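Local coordinates for protein mandalate racemase/muconate lactonizing enzyme (Unidentified, PDB 4E4U) that is a putative enzyme of the enolase superfamily that probably abstracts a proton next to a substrate carboxylate, in the manner of mandelate racemase and muconate lactonizing enzyme, at residues A149-A152 against A153-K157; Q178-L181 against E182-D185; L220-R223 against L224-Y227; I321-A324 against T325-N329. One frame throughout, in Å; residues are numbered along the deposited sequence.

Along the chain the four contacts lie in series, none enclosing or crossing another. Each is a local turn in a continuous piece of backbone, and no long loop is closed. Interaction 1 lies within helix 145-158, which joins barrel strands 125-130 and 162-165. Interaction 2 starts helix 181-198, and interaction 3 is at the C-terminal part of helix 214-224. These two touch, with L184 packed on L220 and D185 paired with R223, and both meet the second subunit. Interaction 4, at the C-terminal part of helix 314-325, leads toward strand 333-335, which pairs with strand 125-130. Its centre is about 38 Å from that of interaction 2, across the chain's centre.

Interaction 1: A149-A152 against A153-K157; sequences AECA and AENVK
C151 and N155 make a contact of successive turns within one alpha-helix, 145-158, which connects parallel strands 125-130 and 162-165 in a beta-alpha-beta unit of the enolase-type barrel. The helix is regular: four i to i+4 bonds run from the amides of A153, E154, N155 and V156 to the carbonyls of A149, E150, C151 and A152. A typical one, N155 N to C151 O, measures 2.9 Å with an N-H...O angle of 159°. The small residues suit the buried side. A149 and A152 lie against helix 181-198, where A152 meets V194 and V198 and a methyl group lets the helices come close. The other side is polar. E150 and E154 are exposed, and their OE2 atoms are 6.0 Å apart, a spacing that probably keeps the repulsion of like charges modest. Water 1 lies 2.9 Å from both E150 O and E154 OE2, well placed to link backbone and carboxylate. E154 folds at chi2 (-56°), bringing OE2 within 2.9 Å of K157 NZ in a salt bridge; the ammonium approaches on the syn side, out of the carboxylate plane. On the side facing L131, just after strand 125-130, C151 SG is covalently linked to S4 of a 1,4-dimercaptobutane-2,3-diol molecule, a mixed disulfide, the molecule probably coming from the crystallisation liquor. N155 OD1 hydrogen-bonds its O2. C151 SG stands anti to the backbone N (chi1 178°), which directs it along the helix surface toward the next turn, and the amide ND2 of N155 lies 3.7 Å from SG.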
loop_
_atom_site.group_PDB
_atom_site.type_symbol
_atom_site.label_atom_id
_atom_site.label_comp_id
_atom_site.label_asym_id
_atom_site.label_seq_id
_atom_site.Cartn_x
_atom_site.Cartn_y
_atom_site.Cartn_z
ATOM N N ALA A 149 -31.170 32.464 -2.717
ATOM C CA ALA A 149 -30.220 33.543 -2.478
ATOM C C ALA A 149 -30.809 34.604 -1.549
ATOM O O ALA A 149 -30.133 35.081 -0.631
ATOM C CB ALA A 149 -29.776 34.164 -3.794
ATOM N N GLU A 150 -32.065 34.975 -1.792
ATOM C CA GLU A 150 -32.754 35.958 -0.961
ATOM C C GLU A 150 -32.843 35.462 0.478
ATOM O O GLU A 150 -32.602 36.214 1.426
ATOM C CB GLU A 150 -34.153 36.223 -1.517
ATOM C CG GLU A 150 -35.024 37.117 -0.647
ATOM C CD GLU A 150 -36.409 37.327 -1.227
ATOM O OE1 GLU A 150 -37.110 36.327 -1.490
ATOM O OE2 GLU A 150 -36.793 38.498 -1.417
ATOM N N CYS A 151 -33.181 34.188 0.631
ATOM C CA CYS A 151 -33.272 33.573 1.946
ATOM C C CYS A 151 -31.907 33.561 2.639
ATOM O O CYS A 151 -31.803 33.842 3.833
ATOM C CB CYS A 151 -33.826 32.156 1.804
ATOM S SG CYS A 151 -33.965 31.229 3.340
ATOM N N ALA A 152 -30.860 33.231 1.888
ATOM C CA ALA A 152 -29.511 33.250 2.443
ATOM C C ALA A 152 -29.153 34.641 2.968
ATOM O O ALA A 152 -28.591 34.779 4.055
ATOM C CB ALA A 152 -28.502 32.801 1.406
ATOM N N ALA A 153 -29.472 35.668 2.187
ATOM C CA ALA A 153 -29.186 37.040 2.587
ATOM C C ALA A 153 -29.917 37.404 3.882
ATOM O O ALA A 153 -29.356 38.082 4.742
ATOM C CB ALA A 153 -29.548 38.006 1.470
ATOM N N GLU A 154 -31.161 36.955 4.025
ATOM C CA GLU A 154 -31.906 37.213 5.257
ATOM C C GLU A 154 -31.295 36.476 6.445
ATOM O O GLU A 154 -31.223 37.017 7.545
ATOM C CB GLU A 154 -33.386 36.865 5.100
ATOM C CG GLU A 154 -34.142 37.765 4.143
ATOM C CD GLU A 154 -34.029 39.233 4.508
ATOM O OE1 GLU A 154 -34.114 39.564 5.711
ATOM O OE2 GLU A 154 -33.845 40.058 3.591
ATOM N N ASN A 155 -30.830 35.250 6.219
ATOM C CA ASN A 155 -30.156 34.509 7.279
ATOM C C ASN A 155 -28.864 35.193 7.727
ATOM O O ASN A 155 -28.543 35.207 8.914
ATOM C CB ASN A 155 -29.927 33.052 6.865
ATOM C CG ASN A 155 -31.150 32.188 7.099
ATOM O OD1 ASN A 155 -31.729 32.204 8.182
ATOM N ND2 ASN A 155 -31.553 31.437 6.085
ATOM N N VAL A 156 -28.129 35.770 6.781
ATOM C CA VAL A 156 -26.936 36.541 7.122
ATOM C C VAL A 156 -27.296 37.751 8.002
ATOM O O VAL A 156 -26.578 38.062 8.956
ATOM C CB VAL A 156 -26.153 36.955 5.853
ATOM C CG1 VAL A 156 -25.091 38.012 6.160
ATOM C CG2 VAL A 156 -25.507 35.732 5.207
ATOM N N LYS A 157 -28.413 38.417 7.710
ATOM C CA LYS A 157 -28.870 39.542 8.531
ATOM C C LYS A 157 -29.181 39.100 9.963
ATOM O O LYS A 157 -28.990 39.865 10.910
ATOM C CB LYS A 157 -30.093 40.221 7.905
ATOM C CG LYS A 157 -29.785 40.971 6.618
ATOM C CD LYS A 157 -31.046 41.528 5.983
ATOM C CE LYS A 157 -30.808 41.852 4.520
ATOM N NZ LYS A 157 -32.057 42.293 3.844
HETATM O O HOH W 1 -32.951 39.015 1.010
HETATM O O HOH W 2 -35.446 40.104 1.309
#

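Interaction 2: Q178-L181 against E182-D185; sequences QLSL and EVLD
S180 and V183 make the capping bond of this contact: the amide of V183 donates to S180 OG over 3.1 Å. The hydroxyl is set between the backbone N and the carbonyl carbon (chi1 73°), a turn that brings it over the first turn of helix 181-198. Serine suits the N-cap because its short side chain can accept from an amide that has no preceding helical carbonyl to use. Two backbone bonds then start the helical ladder. L184 N reaches S180 O at 2.9 Å with an almost straight N-H...O angle of 169°, and D185 N reaches L181 O at 2.8 Å.

Apolar contacts join the loop to the first turn of the helix. L179, just before the cap, and L184, four residues beyond it, form a hydrophobic staple, the partner motif of many N-caps, with L179 CD1 4.0 Å from L184 CD2. V183 lies beside this pair, its CG1 4.2 Å from L179 CD2, and the side chains of L179 and V183 cross at about a right angle. The other methyl, V183 CG2, packs on the capping S180 OG at 3.4 Å. Leucine and valine are apt here, filling a buried face where the loop after strand 162-165 turns into the barrel helix.

The charged groups turn to partners beyond the two segments. E182 OE2 forms a salt bridge with K201 of the second subunit; D185 OD1 pairs with R223, while OD2 is hydrogen-bonded to S200 of the second subunit. L181 lacks such a charge and packs on A202 of the same neighbour, with its CD2 4.4 Å from L184 CD1.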
loop_
_atom_site.group_PDB
_atom_site.type_symbol
_atom_site.label_atom_id
_atom_site.label_comp_id
_atom_site.label_asym_id
_atom_site.label_seq_id
_atom_site.Cartn_x
_atom_site.Cartn_y
_atom_site.Cartn_z
ATOM N N GLN A 178 -26.257 9.106 -11.831
ATOM C CA GLN A 178 -25.388 10.067 -12.507
ATOM C C GLN A 178 -26.204 11.311 -12.857
ATOM O O GLN A 178 -27.081 11.259 -13.723
ATOM C CB GLN A 178 -24.788 9.418 -13.760
ATOM C CG GLN A 178 -23.808 10.291 -14.544
ATOM C CD GLN A 178 -22.373 10.283 -14.010
ATOM O OE1 GLN A 178 -21.709 11.323 -14.011
ATOM N NE2 GLN A 178 -21.873 9.114 -13.610
ATOM N N LEU A 179 -25.929 12.425 -12.176
ATOM C CA LEU A 179 -26.709 13.648 -12.385
ATOM C C LEU A 179 -26.638 14.128 -13.826
ATOM O O LEU A 179 -25.579 14.104 -14.451
ATOM C CB LEU A 179 -26.212 14.780 -11.486
ATOM C CG LEU A 179 -26.227 14.528 -9.984
ATOM C CD1 LEU A 179 -25.723 15.767 -9.254
ATOM C CD2 LEU A 179 -27.618 14.140 -9.504
ATOM N N SER A 180 -27.771 14.587 -14.343
ATOM C CA SER A 180 -27.826 15.152 -15.688
ATOM C C SER A 180 -27.093 16.487 -15.757
ATOM O O SER A 180 -26.861 17.137 -14.737
ATOM C CB SER A 180 -29.276 15.392 -16.093
ATOM O OG SER A 180 -29.793 16.505 -15.384
ATOM N N LEU A 181 -26.757 16.910 -16.970
ATOM C CA LEU A 181 -26.153 18.226 -17.173
ATOM C C LEU A 181 -27.040 19.352 -16.649
ATOM O O LEU A 181 -26.541 20.313 -16.071
ATOM C CB LEU A 181 -25.857 18.464 -18.651
ATOM C CG LEU A 181 -24.723 17.610 -19.209
ATOM C CD1 LEU A 181 -24.764 17.661 -20.726
ATOM C CD2 LEU A 181 -23.372 18.081 -18.682
ATOM N N GLU A 182 -28.350 19.254 -16.856
ATOM C CA GLU A 182 -29.237 20.301 -16.362
ATOM C C GLU A 182 -29.209 20.396 -14.837
ATOM O O GLU A 182 -29.253 21.495 -14.274
ATOM C CB GLU A 182 -30.655 20.098 -16.879
ATOM C CG GLU A 182 -30.774 20.454 -18.344
ATOM C CD GLU A 182 -32.169 20.267 -18.882
ATOM O OE1 GLU A 182 -32.794 19.225 -18.578
ATOM O OE2 GLU A 182 -32.633 21.162 -19.613
ATOM N N VAL A 183 -29.116 19.256 -14.158
ATOM C CA VAL A 183 -29.031 19.283 -12.703
ATOM C C VAL A 183 -27.662 19.806 -12.258
ATOM O O VAL A 183 -27.582 20.618 -11.337
ATOM C CB VAL A 183 -29.371 17.917 -12.083
ATOM C CG1 VAL A 183 -29.055 17.895 -10.593
ATOM C CG2 VAL A 183 -30.843 17.595 -12.324
ATOM N N LEU A 184 -26.591 19.379 -12.930
ATOM C CA LEU A 184 -25.263 19.912 -12.624
ATOM C C LEU A 184 -25.246 21.431 -12.797
ATOM O O LEU A 184 -24.705 22.151 -11.957
ATOM C CB LEU A 184 -24.188 19.265 -13.499
ATOM C CG LEU A 184 -23.920 17.773 -13.269
ATOM C CD1 LEU A 184 -23.049 17.198 -14.377
ATOM C CD2 LEU A 184 -23.255 17.555 -11.912
ATOM N N ASP A 185 -25.850 21.917 -13.881
ATOM C CA ASP A 185 -25.937 23.354 -14.121
ATOM C C ASP A 185 -26.679 24.060 -12.988
ATOM O O ASP A 185 -26.281 25.138 -12.545
ATOM C CB ASP A 185 -26.688 23.643 -15.427
ATOM C CG ASP A 185 -25.866 23.352 -16.673
ATOM O OD1 ASP A 185 -24.639 23.148 -16.574
ATOM O OD2 ASP A 185 -26.463 23.354 -17.771
#

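Interaction 3: L220-R223 against L224-Y227; sequences LAKR and LEKY
Within the C-terminal part of helix 214-224, L224 N donates to L220 O at 3.1 Å, in the carbonyl plane though with a bent N-H...O angle of 137°, while weak bonds from L224 N and E225 N both end on A221 O. This is the outer helix that precedes barrel strand 231-233, and its ladder is becoming irregular here. L220 and L224 supply the apolar side. The CD1 methyl of L220 meets CG of L224 at 3.8 Å, and both leucines touch F206 on strand 203-206, as suits branched chains filling space between helix and barrel.

On the polar side, K222 and E225 lie side by side and point the same way, an i to i+3 ion pair. K222 NZ meets OE2 of E225 at 2.9 Å on its syn side, with a weak bond to OE1. The carboxylate has further partners: OE2 also takes bonds from T251 OG1 and S252 N, so that E225 ties the turn to the loop after helix 241-249.

R223 extends its chain away from the turn to salt bridges with E188 and with D228 of the second subunit. K226 turns back instead. Its chi1 of 68° and bends at chi3 and chi4 curl the chain round, so that NZ meets R223 O at 2.9 Å while also pairing with E188. A positive charge beside these late helical carbonyls probably offsets their partial negative charge. Water 3 links K222 O, at 2.7 Å, to K226 N. The same chi1 lays K226 CG 3.5 Å above the Y227 ring plane, offset toward its rim.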
loop_
_atom_site.group_PDB
_atom_site.type_symbol
_atom_site.label_atom_id
_atom_site.label_comp_id
_atom_site.label_asym_id
_atom_site.label_seq_id
_atom_site.Cartn_x
_atom_site.Cartn_y
_atom_site.Cartn_z
ATOM N N LEU A 220 -19.489 16.881 -10.284
ATOM C CA LEU A 220 -20.149 17.987 -9.599
ATOM C C LEU A 220 -19.142 18.811 -8.800
ATOM O O LEU A 220 -19.145 20.038 -8.861
ATOM C CB LEU A 220 -21.264 17.470 -8.688
ATOM C CG LEU A 220 -21.958 18.541 -7.836
ATOM C CD1 LEU A 220 -22.514 19.679 -8.695
ATOM C CD2 LEU A 220 -23.062 17.905 -6.986
ATOM N N ALA A 221 -18.267 18.137 -8.061
ATOM C CA ALA A 221 -17.274 18.841 -7.255
ATOM C C ALA A 221 -16.421 19.793 -8.095
ATOM O O ALA A 221 -16.153 20.920 -7.677
ATOM C CB ALA A 221 -16.391 17.854 -6.501
ATOM N N LYS A 222 -16.009 19.362 -9.287
ATOM C CA LYS A 222 -15.170 20.224 -10.124
ATOM C C LYS A 222 -15.885 21.525 -10.471
ATOM O O LYS A 222 -15.249 22.569 -10.545
ATOM C CB LYS A 222 -14.689 19.506 -11.388
ATOM C CG LYS A 222 -13.840 18.253 -11.151
ATOM C CD LYS A 222 -13.010 18.271 -9.864
ATOM C CE LYS A 222 -11.682 18.977 -10.029
ATOM N NZ LYS A 222 -10.844 18.815 -8.797
ATOM N N ARG A 223 -17.200 21.458 -10.657
ATOM C CA ARG A 223 -18.008 22.641 -10.938
ATOM C C ARG A 223 -18.182 23.552 -9.736
ATOM O O ARG A 223 -18.311 24.771 -9.885
ATOM C CB ARG A 223 -19.384 22.224 -11.433
ATOM C CG ARG A 223 -19.389 21.658 -12.833
ATOM C CD ARG A 223 -20.710 20.981 -13.078
ATOM N NE ARG A 223 -20.913 20.497 -14.440
ATOM C CZ ARG A 223 -21.721 21.068 -15.326
ATOM N NH1 ARG A 223 -22.381 22.181 -15.021
ATOM N NH2 ARG A 223 -21.877 20.518 -16.518
ATOM N N LEU A 224 -18.199 22.962 -8.546
ATOM C CA LEU A 224 -18.480 23.720 -7.333
ATOM C C LEU A 224 -17.246 24.379 -6.739
ATOM O O LEU A 224 -17.368 25.307 -5.933
ATOM C CB LEU A 224 -19.141 22.827 -6.281
ATOM C CG LEU A 224 -20.470 22.192 -6.692
ATOM C CD1 LEU A 224 -21.076 21.472 -5.500
ATOM C CD2 LEU A 224 -21.441 23.231 -7.264
ATOM N N GLU A 225 -16.062 23.907 -7.122
ATOM C CA GLU A 225 -14.831 24.399 -6.500
ATOM C C GLU A 225 -14.660 25.915 -6.597
ATOM O O GLU A 225 -14.178 26.547 -5.660
ATOM C CB GLU A 225 -13.600 23.670 -7.052
ATOM C CG GLU A 225 -13.452 22.264 -6.476
ATOM C CD GLU A 225 -12.348 21.433 -7.113
ATOM O OE1 GLU A 225 -11.690 21.903 -8.060
ATOM O OE2 GLU A 225 -12.139 20.284 -6.672
ATOM N N LYS A 226 -15.082 26.505 -7.711
ATOM C CA LYS A 226 -14.911 27.946 -7.889
ATOM C C LYS A 226 -15.705 28.778 -6.878
ATOM O O LYS A 226 -15.430 29.963 -6.711
ATOM C CB LYS A 226 -15.272 28.371 -9.320
ATOM C CG LYS A 226 -16.754 28.236 -9.669
ATOM C CD LYS A 226 -17.059 28.703 -11.101
ATOM C CE LYS A 226 -16.679 27.666 -12.158
ATOM N NZ LYS A 226 -17.492 26.403 -12.075
ATOM N N TYR A 227 -16.669 28.161 -6.196
ATOM C CA TYR A 227 -17.441 28.878 -5.184
ATOM C C TYR A 227 -16.988 28.589 -3.755
ATOM O O TYR A 227 -17.596 29.067 -2.803
ATOM C CB TYR A 227 -18.939 28.626 -5.364
ATOM C CG TYR A 227 -19.379 29.079 -6.728
ATOM C CD1 TYR A 227 -19.329 30.426 -7.071
ATOM C CD2 TYR A 227 -19.794 28.169 -7.690
ATOM C CE1 TYR A 227 -19.694 30.860 -8.329
ATOM C CE2 TYR A 227 -20.179 28.598 -8.954
ATOM C CZ TYR A 227 -20.119 29.945 -9.261
ATOM O OH TYR A 227 -20.476 30.380 -10.510
HETATM O O HOH W 3 -15.224 25.243 -10.327
HETATM O O HOH W 4 -12.214 22.893 -10.601
#

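Interaction 4: I321-A324 against T325-N329; sequences IQLA and TCTPN
T325 and I321 join successive turns at the C-terminal part of helix 314-325, an outer helix of the enolase-type barrel that leads to strand 333-335. T325 CB lies 3.4 Å from I321 O. From CB the side chain splits: OG1, anti to the carbonyl carbon and beside the backbone N (chi1 -61°), points back along the helix, and CG2 takes the other direction. OG1 donates to I321 O at 2.8 Å from above the carbonyl plane, while the amide N of T325 reaches the same oxygen from the opposite face at 3.0 Å. Threonine suits this buried site, since its hydroxyl is satisfied by a carbonyl one turn back. On one side OG1 also passes I321 CG2 at 4.0 Å; I321, A324 and T325 all pack on L125 of strand 125-130.

Where the chain leaves the helix, C326 N and T327 N donate to L323 O and A324 O, i to i+3 links that make a narrower turn than the i to i+4 bond of T325. T327 OG1 likewise bonds a carbonyl four residues back, sharing L323 O with C326 N: it comes from the opposite face, only 2.7 Å from L323 O.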
loop_
_atom_site.group_PDB
_atom_site.type_symbol
_atom_site.label_atom_id
_atom_site.label_comp_id
_atom_site.label_asym_id
_atom_site.label_seq_id
_atom_site.Cartn_x
_atom_site.Cartn_y
_atom_site.Cartn_z
ATOM N N ILE A 321 -25.783 19.831 21.631
ATOM C CA ILE A 321 -25.180 21.027 22.188
ATOM C C ILE A 321 -24.261 20.672 23.356
ATOM O O ILE A 321 -23.185 21.245 23.496
ATOM C CB ILE A 321 -26.285 22.016 22.613
ATOM C CG1 ILE A 321 -26.931 22.614 21.361
ATOM C CG2 ILE A 321 -25.741 23.092 23.550
ATOM C CD1 ILE A 321 -28.335 23.162 21.576
ATOM N N GLN A 322 -24.676 19.715 24.186
ATOM C CA GLN A 322 -23.821 19.266 25.286
ATOM C C GLN A 322 -22.490 18.719 24.766
ATOM O O GLN A 322 -21.426 19.064 25.281
ATOM C CB GLN A 322 -24.533 18.208 26.134
ATOM C CG GLN A 322 -25.754 18.731 26.868
ATOM C CD GLN A 322 -25.406 19.687 27.988
ATOM O OE1 GLN A 322 -24.536 19.406 28.808
ATOM N NE2 GLN A 322 -26.093 20.820 28.038
ATOM N N LEU A 323 -22.545 17.874 23.740
ATOM C CA LEU A 323 -21.322 17.351 23.148
ATOM C C LEU A 323 -20.471 18.484 22.572
ATOM O O LEU A 323 -19.275 18.576 22.851
ATOM C CB LEU A 323 -21.648 16.348 22.041
ATOM C CG LEU A 323 -20.428 15.835 21.266
ATOM C CD1 LEU A 323 -19.575 14.930 22.151
ATOM C CD2 LEU A 323 -20.843 15.117 19.990
ATOM N N ALA A 324 -21.092 19.351 21.779
ATOM C CA ALA A 324 -20.344 20.394 21.085
ATOM C C ALA A 324 -19.591 21.294 22.064
ATOM O O ALA A 324 -18.454 21.684 21.808
ATOM C CB ALA A 324 -21.278 21.216 20.221
ATOM N N THR A 325 -20.237 21.617 23.182
ATOM C CA THR A 325 -19.702 22.568 24.149
ATOM C C THR A 325 -18.360 22.112 24.726
ATOM O O THR A 325 -17.515 22.941 25.062
ATOM C CB THR A 325 -20.745 22.844 25.257
ATOM O OG1 THR A 325 -21.910 23.408 24.647
ATOM C CG2 THR A 325 -20.217 23.816 26.305
ATOM N N CYS A 326 -18.164 20.797 24.813
ATOM C CA CYS A 326 -16.939 20.238 25.391
ATOM C C CYS A 326 -16.024 19.568 24.366
ATOM O O CYS A 326 -15.158 18.769 24.736
ATOM C CB CYS A 326 -17.263 19.259 26.534
ATOM S SG CYS A 326 -18.190 17.778 26.094
ATOM N N THR A 327 -16.185 19.921 23.090
ATOM C CA THR A 327 -15.430 19.290 22.006
ATOM C C THR A 327 -14.412 20.260 21.409
ATOM O O THR A 327 -14.790 21.298 20.882
ATOM C CB THR A 327 -16.381 18.802 20.890
ATOM O OG1 THR A 327 -17.203 17.738 21.387
ATOM C CG2 THR A 327 -15.598 18.302 19.692
ATOM N N PRO A 328 -13.115 19.920 21.475
ATOM C CA PRO A 328 -12.106 20.869 20.990
ATOM C C PRO A 328 -12.062 20.997 19.464
ATOM O O PRO A 328 -11.665 22.040 18.959
ATOM C CB PRO A 328 -10.795 20.294 21.544
ATOM C CG PRO A 328 -11.062 18.826 21.703
ATOM C CD PRO A 328 -12.513 18.726 22.097
ATOM N N ASN A 329 -12.463 19.953 18.747
ATOM C CA ASN A 329 -12.450 19.952 17.291
ATOM C C ASN A 329 -13.847 20.146 16.708
ATOM O O ASN A 329 -14.232 19.513 15.724
ATOM C CB ASN A 329 -11.795 18.673 16.752
ATOM C CG ASN A 329 -12.442 17.394 17.281
ATOM O OD1 ASN A 329 -12.915 17.344 18.418
ATOM N ND2 ASN A 329 -12.418 16.338 16.467
#